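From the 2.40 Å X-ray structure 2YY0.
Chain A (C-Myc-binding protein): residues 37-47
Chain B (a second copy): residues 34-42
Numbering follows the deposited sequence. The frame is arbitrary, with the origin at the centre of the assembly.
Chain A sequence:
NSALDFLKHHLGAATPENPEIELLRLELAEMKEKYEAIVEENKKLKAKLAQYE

Chain A (37-47) AIVEENKKLKA
Chain B (34-42) KYEAIVEEN

Two copies of C-Myc-binding protein pair through helices that run in the same direction, chain A 37-47 beside chain B 34-42, each continuing beyond its stretch at both ends. The axes approach to 9.7 Å and cross at 21°, and the register is in step: the CA atoms of Ile A38 and Ile B38 lie 6.9 Å apart, those of Asn A42 and Asn B42 5.9 Å. Backbones are helical throughout, with phi/psi of -79°/-37° at Ile A38, -70°/-33° at Asn A42, -66°/-24° at Ile B38 and -55°/-38° at Asn B42, held by i to i+4 bonds such as Asn A42 N to Ile A38 O and Asn B42 N to Ile B38 O, both 2.7 Å. Together the stretches bury 416 Å², most of it around Asn B42, Ile B38 and Ile A38.

The two isoleucines meet with CA-to-CB bonds directed toward the opposing helix but adopt different rotamers. Ile A38 is m,m (-56°, -55°); Ile B38 has chi1 between wells at -143° and chi2 t (171°). Their methyls touch, CG2 of Ile A38 to CG2 of Ile B38 at 3.4 Å, a tight apolar contact. With chi2 extended, Ile B38 CD1 reaches CG2 of Val A39 (chi1 t) at 3.2 Å, although the CA-to-CB bond of Val A39 points away overall. On the N-terminal side, CG1 of Ile A38 lies 4.1 Å from CE1 of Tyr B35, whose ring (chi1 167°, chi2 84°) is approached obliquely.

One turn on, Asn B42 (chi1 t, 174°; chi2 70°) sets its side chain as a knob into the hole formed by Ile A38, Glu A41, Asn A42 and Leu A45. Its CA-to-CB bond points sideways, and CB rests 3.5 Å from CG2 of Ile A38. Asn A42 (chi1 m, -58°; chi2 -31°) has its CA-to-CB bond toward chain B, so two buried polar side chains meet next to the isoleucine pair; their amide orientations are uncertain. Glu A41, t,t with chi3 -61°, brings OE2 to 2.9 Å from OD1 of Asn B42 as modelled, while Leu A45 (m,t) supplies an apolar wall on the C-terminal side of the hole.

At the edge, Lys A46 extends along m,t,t,m. Its CA-to-CB bond points sideways, but its end comes nearer to chain B, where NZ meets OE1 of Glu B41 at 3.5 Å in a salt bridge with a weak hydrogen bond. Glu B41 has chi1 between wells at -132°, chi2 m (-56°) and chi3 -81°. Opposite charges thus link the helices beside the seam.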

# COMPACT_ATOMS: atom_id res chain seq x y z
N ALA A 37 3.87 9.94 3.29
CA ALA A 37 5.22 10.44 3.11
C ALA A 37 5.41 11.09 1.73
O ALA A 37 6.16 12.04 1.58
CB ALA A 37 6.23 9.31 3.29
N ILE A 38 4.73 10.56 0.72
CA ILE A 38 4.84 11.12 -0.61
C ILE A 38 3.96 12.36 -0.64
O ILE A 38 4.31 13.36 -1.25
CB ILE A 38 4.37 10.13 -1.70
CG1 ILE A 38 5.14 8.82 -1.59
CG2 ILE A 38 4.60 10.73 -3.08
CD1 ILE A 38 6.64 8.99 -1.65
N VAL A 39 2.81 12.29 0.04
CA VAL A 39 1.90 13.43 0.11
C VAL A 39 2.68 14.57 0.72
O VAL A 39 2.50 15.73 0.35
CB VAL A 39 0.68 13.16 1.04
CG1 VAL A 39 -0.10 14.46 1.24
CG2 VAL A 39 -0.22 12.09 0.46
N GLU A 40 3.55 14.23 1.66
CA GLU A 40 4.38 15.21 2.35
C GLU A 40 5.57 15.55 1.46
O GLU A 40 6.04 16.68 1.44
CB GLU A 40 4.87 14.62 3.68
CG GLU A 40 5.68 15.59 4.52
CD GLU A 40 5.02 16.95 4.61
OE1 GLU A 40 3.79 17.01 4.83
OE2 GLU A 40 5.74 17.97 4.46
N GLU A 41 6.03 14.55 0.72
CA GLU A 41 7.16 14.73 -0.18
C GLU A 41 6.81 15.73 -1.29
O GLU A 41 7.61 16.60 -1.63
CB GLU A 41 7.55 13.38 -0.77
CG GLU A 41 8.89 13.35 -1.49
CD GLU A 41 9.29 11.94 -1.88
OE1 GLU A 41 9.45 11.10 -0.97
OE2 GLU A 41 9.45 11.68 -3.09
N ASN A 42 5.60 15.61 -1.84
CA ASN A 42 5.17 16.51 -2.89
C ASN A 42 4.94 17.92 -2.34
O ASN A 42 5.16 18.90 -3.05
CB ASN A 42 3.89 16.00 -3.55
CG ASN A 42 4.06 14.61 -4.14
OD1 ASN A 42 5.15 14.24 -4.58
ND2 ASN A 42 2.98 13.85 -4.16
N LYS A 43 4.48 18.01 -1.10
CA LYS A 43 4.24 19.30 -0.47
C LYS A 43 5.50 20.14 -0.65
O LYS A 43 5.45 21.28 -1.10
CB LYS A 43 3.95 19.12 1.03
CG LYS A 43 3.73 20.42 1.80
CD LYS A 43 3.60 20.14 3.30
CE LYS A 43 3.28 21.40 4.10
NZ LYS A 43 1.94 21.96 3.77
N LYS A 44 6.64 19.55 -0.30
CA LYS A 44 7.90 20.24 -0.43
C LYS A 44 8.21 20.54 -1.89
O LYS A 44 8.68 21.63 -2.22
CB LYS A 44 9.03 19.41 0.18
CG LYS A 44 8.95 19.28 1.69
CD LYS A 44 10.22 18.66 2.25
CE LYS A 44 11.44 19.52 1.92
NZ LYS A 44 12.71 18.89 2.40
N LEU A 45 7.95 19.58 -2.77
CA LEU A 45 8.22 19.78 -4.19
C LEU A 45 7.43 20.97 -4.76
O LEU A 45 8.02 21.93 -5.23
CB LEU A 45 7.91 18.51 -4.99
CG LEU A 45 8.93 17.37 -4.89
CD1 LEU A 45 8.45 16.19 -5.71
CD2 LEU A 45 10.28 17.84 -5.40
N LYS A 46 6.11 20.90 -4.70
CA LYS A 46 5.27 21.98 -5.22
C LYS A 46 5.72 23.34 -4.69
O LYS A 46 5.79 24.32 -5.43
CB LYS A 46 3.81 21.76 -4.83
CG LYS A 46 3.17 20.52 -5.44
CD LYS A 46 1.76 20.32 -4.89
CE LYS A 46 1.14 19.03 -5.40
NZ LYS A 46 0.89 19.08 -6.87
N ALA A 47 6.02 23.39 -3.40
CA ALA A 47 6.45 24.63 -2.76
C ALA A 47 7.82 25.11 -3.23
O ALA A 47 8.05 26.31 -3.39
CB ALA A 47 6.46 24.46 -1.24
N LYS B 34 -4.23 4.41 -4.35
CA LYS B 34 -3.96 5.82 -4.10
C LYS B 34 -2.47 6.14 -4.03
O LYS B 34 -2.02 7.15 -4.54
CB LYS B 34 -4.63 6.30 -2.81
CG LYS B 34 -6.13 6.60 -2.96
CD LYS B 34 -6.65 7.53 -1.84
CE LYS B 34 -6.45 6.93 -0.45
NZ LYS B 34 -6.63 7.93 0.65
N TYR B 35 -1.73 5.25 -3.37
CA TYR B 35 -0.30 5.43 -3.23
C TYR B 35 0.41 5.46 -4.58
O TYR B 35 1.22 6.35 -4.84
CB TYR B 35 0.27 4.30 -2.37
CG TYR B 35 1.76 4.21 -2.42
CD1 TYR B 35 2.55 5.01 -1.59
CD2 TYR B 35 2.38 3.33 -3.30
CE1 TYR B 35 3.94 4.92 -1.64
CE2 TYR B 35 3.76 3.23 -3.36
CZ TYR B 35 4.54 4.03 -2.53
OH TYR B 35 5.91 3.93 -2.59
N GLU B 36 0.12 4.48 -5.42
CA GLU B 36 0.75 4.43 -6.74
C GLU B 36 0.40 5.66 -7.61
O GLU B 36 1.19 6.07 -8.46
CB GLU B 36 0.32 3.14 -7.46
CG GLU B 36 0.76 1.83 -6.78
CD GLU B 36 2.27 1.59 -6.83
OE1 GLU B 36 2.73 0.55 -6.31
OE2 GLU B 36 3.00 2.43 -7.41
N ALA B 37 -0.77 6.25 -7.40
CA ALA B 37 -1.14 7.43 -8.18
C ALA B 37 -0.22 8.58 -7.83
O ALA B 37 0.34 9.25 -8.70
CB ALA B 37 -2.58 7.83 -7.88
N ILE B 38 -0.06 8.81 -6.53
CA ILE B 38 0.77 9.88 -6.03
C ILE B 38 2.24 9.66 -6.35
O ILE B 38 3.03 10.59 -6.39
CB ILE B 38 0.57 10.03 -4.51
CG1 ILE B 38 0.60 11.50 -4.13
CG2 ILE B 38 1.65 9.24 -3.76
CD1 ILE B 38 0.20 11.76 -2.69
N VAL B 39 2.62 8.41 -6.56
CA VAL B 39 4.01 8.14 -6.90
C VAL B 39 4.21 8.66 -8.31
O VAL B 39 5.30 9.12 -8.66
CB VAL B 39 4.32 6.63 -6.84
CG1 VAL B 39 5.72 6.34 -7.42
CG2 VAL B 39 4.24 6.16 -5.40
N GLU B 40 3.16 8.59 -9.12
CA GLU B 40 3.21 9.08 -10.49
C GLU B 40 3.35 10.59 -10.46
O GLU B 40 4.22 11.16 -11.13
CB GLU B 40 1.93 8.69 -11.25
CG GLU B 40 1.86 7.22 -11.62
CD GLU B 40 2.91 6.83 -12.66
OE1 GLU B 40 2.65 7.03 -13.87
OE2 GLU B 40 3.99 6.33 -12.27
N GLU B 41 2.51 11.25 -9.67
CA GLU B 41 2.56 12.68 -9.57
C GLU B 41 3.92 13.10 -9.01
O GLU B 41 4.57 14.00 -9.53
CB GLU B 41 1.44 13.19 -8.66
CG GLU B 41 0.68 14.36 -9.27
CD GLU B 41 1.59 15.52 -9.63
OE1 GLU B 41 1.94 16.32 -8.74
OE2 GLU B 41 1.97 15.63 -10.82
N ASN B 42 4.35 12.42 -7.95
CA ASN B 42 5.63 12.71 -7.32
C ASN B 42 6.74 12.65 -8.36
O ASN B 42 7.67 13.46 -8.32
CB ASN B 42 5.90 11.72 -6.18
CG ASN B 42 7.29 11.89 -5.58
OD1 ASN B 42 7.58 12.88 -4.90
ND2 ASN B 42 8.15 10.92 -5.84